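Local coordinates for arginyl-tRNA synthetase, putative (Plasmodium falciparum, PDB 5JLD), which probably attaches L-arginine to its cognate tRNA at the expense of ATP, as a class I aminoacyl-tRNA synthetase, at residues D437-S442 with K588-L593; V445-Y450 with T475-I480. All blocks are in the same frame, centred on the assembly; numbering follows the deposited sequence. Where two conformers were deposited one is given.

Contact 1: D437-S442 with K588-L593; sequences DQLSES and KPIEKL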
loop_
_atom_site.group_PDB
_atom_site.type_symbol
_atom_site.label_atom_id
_atom_site.label_comp_id
_atom_site.label_asym_id
_atom_site.label_seq_id
_atom_site.Cartn_x
_atom_site.Cartn_y
_atom_site.Cartn_z
ATOM N N ASP A 437 -26.630 11.945 2.138
ATOM C CA ASP A 437 -25.420 12.626 2.589
ATOM C C ASP A 437 -24.275 11.654 2.850
ATOM O O ASP A 437 -23.193 11.801 2.278
ATOM C CB ASP A 437 -25.716 13.444 3.845
ATOM C CG ASP A 437 -26.626 14.611 3.557
ATOM O OD1 ASP A 437 -26.592 15.098 2.413
ATOM O OD2 ASP A 437 -27.380 15.038 4.458
ATOM N N GLN A 438 -24.520 10.657 3.701
ATOM C CA GLN A 438 -23.491 9.678 4.054
ATOM C C GLN A 438 -23.030 8.936 2.820
ATOM O O GLN A 438 -21.842 8.675 2.651
ATOM C CB GLN A 438 -24.003 8.678 5.098
ATOM N N LEU A 439 -23.984 8.602 1.956
ATOM C CA LEU A 439 -23.684 7.894 0.718
ATOM C C LEU A 439 -22.767 8.720 -0.178
ATOM O O LEU A 439 -21.780 8.205 -0.709
ATOM C CB LEU A 439 -24.975 7.536 -0.027
ATOM C CG LEU A 439 -24.802 6.814 -1.366
ATOM C CD1 LEU A 439 -24.196 5.434 -1.160
ATOM C CD2 LEU A 439 -26.129 6.694 -2.100
ATOM N N SER A 440 -23.105 9.997 -0.335
ATOM C CA SER A 440 -22.297 10.928 -1.119
ATOM C C SER A 440 -20.879 11.052 -0.558
ATOM O O SER A 440 -19.901 11.015 -1.304
ATOM C CB SER A 440 -22.958 12.308 -1.164
ATOM O OG SER A 440 -24.279 12.229 -1.669
ATOM N N GLU A 441 -20.772 11.215 0.760
ATOM C CA GLU A 441 -19.461 11.326 1.387
ATOM C C GLU A 441 -18.650 10.051 1.155
ATOM O O GLU A 441 -17.451 10.104 0.877
ATOM C CB GLU A 441 -19.595 11.597 2.881
ATOM C CG GLU A 441 -18.270 11.741 3.616
ATOM C CD GLU A 441 -18.452 12.343 5.004
ATOM O OE1 GLU A 441 -18.904 11.622 5.923
ATOM O OE2 GLU A 441 -18.174 13.553 5.162
ATOM N N SER A 442 -19.317 8.906 1.261
ATOM C CA SER A 442 -18.665 7.623 1.022
ATOM C C SER A 442 -18.131 7.567 -0.410
ATOM O O SER A 442 -16.966 7.227 -0.639
ATOM C CB SER A 442 -19.636 6.474 1.289
ATOM O OG SER A 442 -18.935 5.276 1.562
ATOM N N LYS A 588 -15.217 1.916 0.190
ATOM C CA LYS A 588 -16.362 1.237 0.788
ATOM C C LYS A 588 -17.354 0.775 -0.262
ATOM O O LYS A 588 -18.021 1.595 -0.896
ATOM C CB LYS A 588 -17.085 2.145 1.783
ATOM C CG LYS A 588 -16.262 2.516 3.009
ATOM C CD LYS A 588 -16.966 3.629 3.773
ATOM C CE LYS A 588 -16.459 3.731 5.197
ATOM N NZ LYS A 588 -17.180 4.804 5.924
ATOM N N PRO A 589 -17.456 -0.545 -0.449
ATOM C CA PRO A 589 -18.450 -1.074 -1.386
ATOM C C PRO A 589 -19.866 -0.680 -0.977
ATOM O O PRO A 589 -20.201 -0.751 0.209
ATOM C CB PRO A 589 -18.242 -2.593 -1.305
ATOM C CG PRO A 589 -16.792 -2.747 -0.910
ATOM C CD PRO A 589 -16.554 -1.594 0.061
ATOM N N ILE A 590 -20.649 -0.231 -1.956
ATOM C CA ILE A 590 -22.075 0.029 -1.805
ATOM C C ILE A 590 -22.826 -1.005 -2.639
ATOM O O ILE A 590 -22.550 -1.167 -3.831
ATOM C CB ILE A 590 -22.466 1.445 -2.278
ATOM C CG1 ILE A 590 -21.383 2.471 -1.908
ATOM C CG2 ILE A 590 -23.851 1.830 -1.747
ATOM C CD1 ILE A 590 -21.492 3.013 -0.517
ATOM N N GLU A 591 -23.772 -1.698 -2.015
ATOM C CA GLU A 591 -24.442 -2.814 -2.663
ATOM C C GLU A 591 -25.549 -2.369 -3.615
ATOM O O GLU A 591 -25.682 -2.923 -4.704
ATOM C CB GLU A 591 -25.008 -3.770 -1.614
ATOM C CG GLU A 591 -23.981 -4.746 -1.058
ATOM C CD GLU A 591 -24.621 -5.979 -0.451
ATOM N N LYS A 592 -26.334 -1.370 -3.219
ATOM C CA LYS A 592 -27.453 -0.928 -4.051
ATOM C C LYS A 592 -27.311 0.527 -4.499
ATOM O O LYS A 592 -27.226 1.441 -3.673
ATOM C CB LYS A 592 -28.778 -1.116 -3.307
ATOM N N LEU A 593 -27.292 0.728 -5.817
ATOM C CA LEU A 593 -27.213 2.067 -6.402
ATOM C C LEU A 593 -28.130 2.236 -7.625
ATOM O O LEU A 593 -27.899 1.645 -8.684
ATOM C CB LEU A 593 -25.767 2.390 -6.782
ATOM C CG LEU A 593 -24.866 2.776 -5.609
ATOM C CD1 LEU A 593 -23.418 2.850 -6.050
ATOM C CD2 LEU A 593 -25.327 4.091 -5.008
HETATM O O HOH W 1 -17.846 4.208 -1.282
#

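Contact 2: V445-Y450 with T475-I480; sequences VSAIKY and TGIYII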
loop_
_atom_site.group_PDB
_atom_site.type_symbol
_atom_site.label_atom_id
_atom_site.label_comp_id
_atom_site.label_asym_id
_atom_site.label_seq_id
_atom_site.Cartn_x
_atom_site.Cartn_y
_atom_site.Cartn_z
ATOM N N VAL A 445 -15.080 10.040 -0.807
ATOM C CA VAL A 445 -13.896 9.523 -0.124
ATOM C C VAL A 445 -13.275 8.368 -0.906
ATOM O O VAL A 445 -12.059 8.345 -1.174
ATOM C CB VAL A 445 -14.254 9.084 1.307
ATOM C CG1 VAL A 445 -13.113 8.308 1.940
ATOM C CG2 VAL A 445 -14.623 10.312 2.146
ATOM N N SER A 446 -14.128 7.428 -1.299
ATOM C CA SER A 446 -13.702 6.291 -2.121
ATOM C C SER A 446 -13.048 6.744 -3.427
ATOM O O SER A 446 -12.011 6.200 -3.839
ATOM C CB SER A 446 -14.891 5.381 -2.420
ATOM O OG SER A 446 -15.269 4.641 -1.274
ATOM N N ALA A 447 -13.650 7.755 -4.051
ATOM C CA ALA A 447 -13.170 8.306 -5.312
ATOM C C ALA A 447 -11.786 8.916 -5.164
ATOM O O ALA A 447 -10.891 8.638 -5.960
ATOM C CB ALA A 447 -14.156 9.348 -5.850
ATOM N N ILE A 448 -11.622 9.759 -4.153
ATOM C CA ILE A 448 -10.326 10.352 -3.826
ATOM C C ILE A 448 -9.264 9.276 -3.630
ATOM O O ILE A 448 -8.147 9.351 -4.207
ATOM C CB ILE A 448 -10.417 11.233 -2.538
ATOM C CG1 ILE A 448 -11.187 12.528 -2.817
ATOM C CG2 ILE A 448 -9.031 11.541 -1.975
ATOM C CD1 ILE A 448 -11.251 13.484 -1.620
ATOM N N LYS A 449 -9.607 8.269 -2.821
ATOM C CA LYS A 449 -8.631 7.218 -2.512
ATOM C C LYS A 449 -8.206 6.470 -3.763
ATOM O O LYS A 449 -7.001 6.275 -3.981
ATOM C CB LYS A 449 -9.175 6.234 -1.466
ATOM C CG LYS A 449 -9.337 6.848 -0.067
ATOM C CD LYS A 449 -9.638 5.786 0.967
ATOM C CE LYS A 449 -9.937 6.375 2.352
ATOM N NZ LYS A 449 -10.102 5.252 3.335
ATOM N N TYR A 450 -9.181 6.050 -4.578
ATOM C CA TYR A 450 -8.861 5.323 -5.814
ATOM C C TYR A 450 -8.044 6.166 -6.778
ATOM O O TYR A 450 -7.047 5.692 -7.326
ATOM C CB TYR A 450 -10.118 4.839 -6.556
ATOM C CG TYR A 450 -9.752 4.064 -7.806
ATOM C CD1 TYR A 450 -9.335 2.736 -7.721
ATOM C CD2 TYR A 450 -9.803 4.659 -9.067
ATOM C CE1 TYR A 450 -8.985 2.019 -8.843
ATOM C CE2 TYR A 450 -9.456 3.948 -10.209
ATOM C CZ TYR A 450 -9.052 2.626 -10.090
ATOM O OH TYR A 450 -8.698 1.906 -11.205
ATOM N N THR A 475 -12.305 5.418 -12.719
ATOM C CA THR A 475 -12.519 6.119 -11.457
ATOM C C THR A 475 -13.061 5.207 -10.362
ATOM O O THR A 475 -13.643 4.149 -10.642
ATOM C CB THR A 475 -13.516 7.276 -11.614
ATOM O OG1 THR A 475 -14.794 6.747 -11.990
ATOM C CG2 THR A 475 -13.044 8.283 -12.679
ATOM N N GLY A 476 -12.895 5.636 -9.110
ATOM C CA GLY A 476 -13.462 4.910 -7.987
ATOM C C GLY A 476 -14.978 4.782 -8.051
ATOM O O GLY A 476 -15.545 3.771 -7.633
ATOM N N ILE A 477 -15.624 5.819 -8.573
ATOM C CA ILE A 477 -17.060 5.824 -8.833
ATOM C C ILE A 477 -17.464 4.698 -9.802
ATOM O O ILE A 477 -18.438 3.971 -9.577
ATOM C CB ILE A 477 -17.499 7.183 -9.423
ATOM C CG1 ILE A 477 -17.084 8.338 -8.497
ATOM C CG2 ILE A 477 -18.989 7.184 -9.754
ATOM C CD1 ILE A 477 -17.584 8.209 -7.055
ATOM N N TYR A 478 -16.696 4.568 -10.880
ATOM C CA TYR A 478 -16.880 3.498 -11.847
ATOM C C TYR A 478 -16.791 2.133 -11.167
ATOM O O TYR A 478 -17.662 1.274 -11.349
ATOM C CB TYR A 478 -15.834 3.614 -12.953
ATOM C CG TYR A 478 -15.607 2.342 -13.739
ATOM C CD1 TYR A 478 -16.452 1.982 -14.787
ATOM C CD2 TYR A 478 -14.531 1.516 -13.450
ATOM C CE1 TYR A 478 -16.238 0.817 -15.514
ATOM C CE2 TYR A 478 -14.307 0.361 -14.163
ATOM C CZ TYR A 478 -15.160 0.013 -15.195
ATOM O OH TYR A 478 -14.919 -1.144 -15.896
ATOM N N ILE A 479 -15.741 1.947 -10.371
ATOM C CA ILE A 479 -15.507 0.674 -9.705
ATOM C C ILE A 479 -16.704 0.347 -8.815
ATOM O O ILE A 479 -17.231 -0.782 -8.805
ATOM C CB ILE A 479 -14.230 0.707 -8.859
ATOM C CG1 ILE A 479 -13.023 1.130 -9.706
ATOM C CG2 ILE A 479 -13.996 -0.658 -8.190
ATOM C CD1 ILE A 479 -12.495 0.061 -10.641
ATOM N N ILE A 480 -17.153 1.372 -8.101
ATOM C CA ILE A 480 -18.259 1.222 -7.174
ATOM C C ILE A 480 -19.526 0.801 -7.907
ATOM O O ILE A 480 -20.225 -0.131 -7.476
ATOM C CB ILE A 480 -18.467 2.524 -6.383
ATOM C CG1 ILE A 480 -17.291 2.712 -5.415
ATOM C CG2 ILE A 480 -19.772 2.501 -5.599
ATOM C CD1 ILE A 480 -17.265 4.055 -4.760
HETATM O O HOH W 2 -11.688 8.457 -8.523
#

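Contact 1: D437-S442 with K588-L593
The last modelled residues of the DALR anticodon-binding domain, an irregular segment after helix 564-584 that bends at E591, lie here against the first turns of helix 436-453 on the catalytic side of the enzyme. No direct hydrogen bond joins K588-L593 to D437-S442; side-chain contacts and one water hold them together. S442 points at 588-593, while L439, one helical turn earlier, leaves the helix to one side and brings its tip round. In L439, CG anti to the backbone N (chi1 179°) carries the fork toward the segment, and chi2 of 66° turns CD1 to I590 and CD2 to L593. CD1 lies 3.7 Å from I590 CG2 and equally close to I590 CD1, so it sits against both branches of the isoleucine, whereas CD2 is 4.0 Å from L593 CD2. The leucine crosses both chains obliquely, and it also packs on L416 of helix 401-420. A forked, flexible leucine suits a place shared by two residues of the segment and a neighbouring helix. At K588 the contact turns polar. The hydroxyl of S442 rests alongside the aliphatic stem of K588, OG standing 3.4 Å from K588 CD. Because that stem is extended, the ammonium group is carried past the serine to a salt bridge with D267. A water bridges the two segments: it donates to K588 O at 2.6 Å, bonds to S442 OG at 3.2 Å and gives a weak bond to S442 O. S442 thus offers both its hydroxyl and its carbonyl to the water. The whole is an interdomain packing of a class I arginyl-tRNA synthetase, DALR domain against catalytic-side helix.

Contact 2: V445-Y450 with T475-I480
Two helices cross steeply where the catalytic part of this class I synthetase meets its helical anticodon-binding domain: the axes of 445-450 and 476-480 approach to 8.7 Å at 117°. Close backbone packing comes first. G476, in the first turn of its helix, brings its CA to 4.3 Å from A447 CA; a CB here would point into the other helix and crowd A447, Y450 and S446 O, so the lack of a side chain is what permits the approach. Apolar contacts flank this point. The small methyl A447 CB meets I477 CD1 at 3.8 Å, and S446 CB touches I480 CD1 at 3.6 Å, while S446 OG finds its polar partner in K588. The aromatic contact belongs to Y450, whose ring, with CG anti to the backbone N (chi1 -179°), reaches past the start of helix 476-492. CD2 comes within 3.2 Å of G476 N, and I479 CG1 lies over one face of the ring, offset toward its rim. The phenol OH extends on to N474 OD1. Among polar groups, T475 fixes the start of helix 476-492 as its N-cap: its OG1 accepts from Y478 N at 3.1 Å and 160°, and also bonds to N470 O. The polar bridge between the segments is a water, which accepts from G476 N and donates to A447 O, 2.7 Å away.

After the N-terminal domain and most of the catalytic domain, the chain reaches helix 436-453, which supplies the first segment of both contacts: 437-442 near its start and 445-450 further on. Beyond helix 465-469 it enters helix 476-492, and contact 2 closes a short loop there. The chain then runs through the helices of the anticodon-binding domain until its last modelled residues return to helix 436-453, where contact 1 closes a much longer loop with contact 2 nested inside. The contacts meet through a probable hydrogen bond between K588 N and S446 OG and through I480, which packs against I590 and L593. One helix thus packs on helix 476-492 and on the last modelled residues, tying both to the catalytic side.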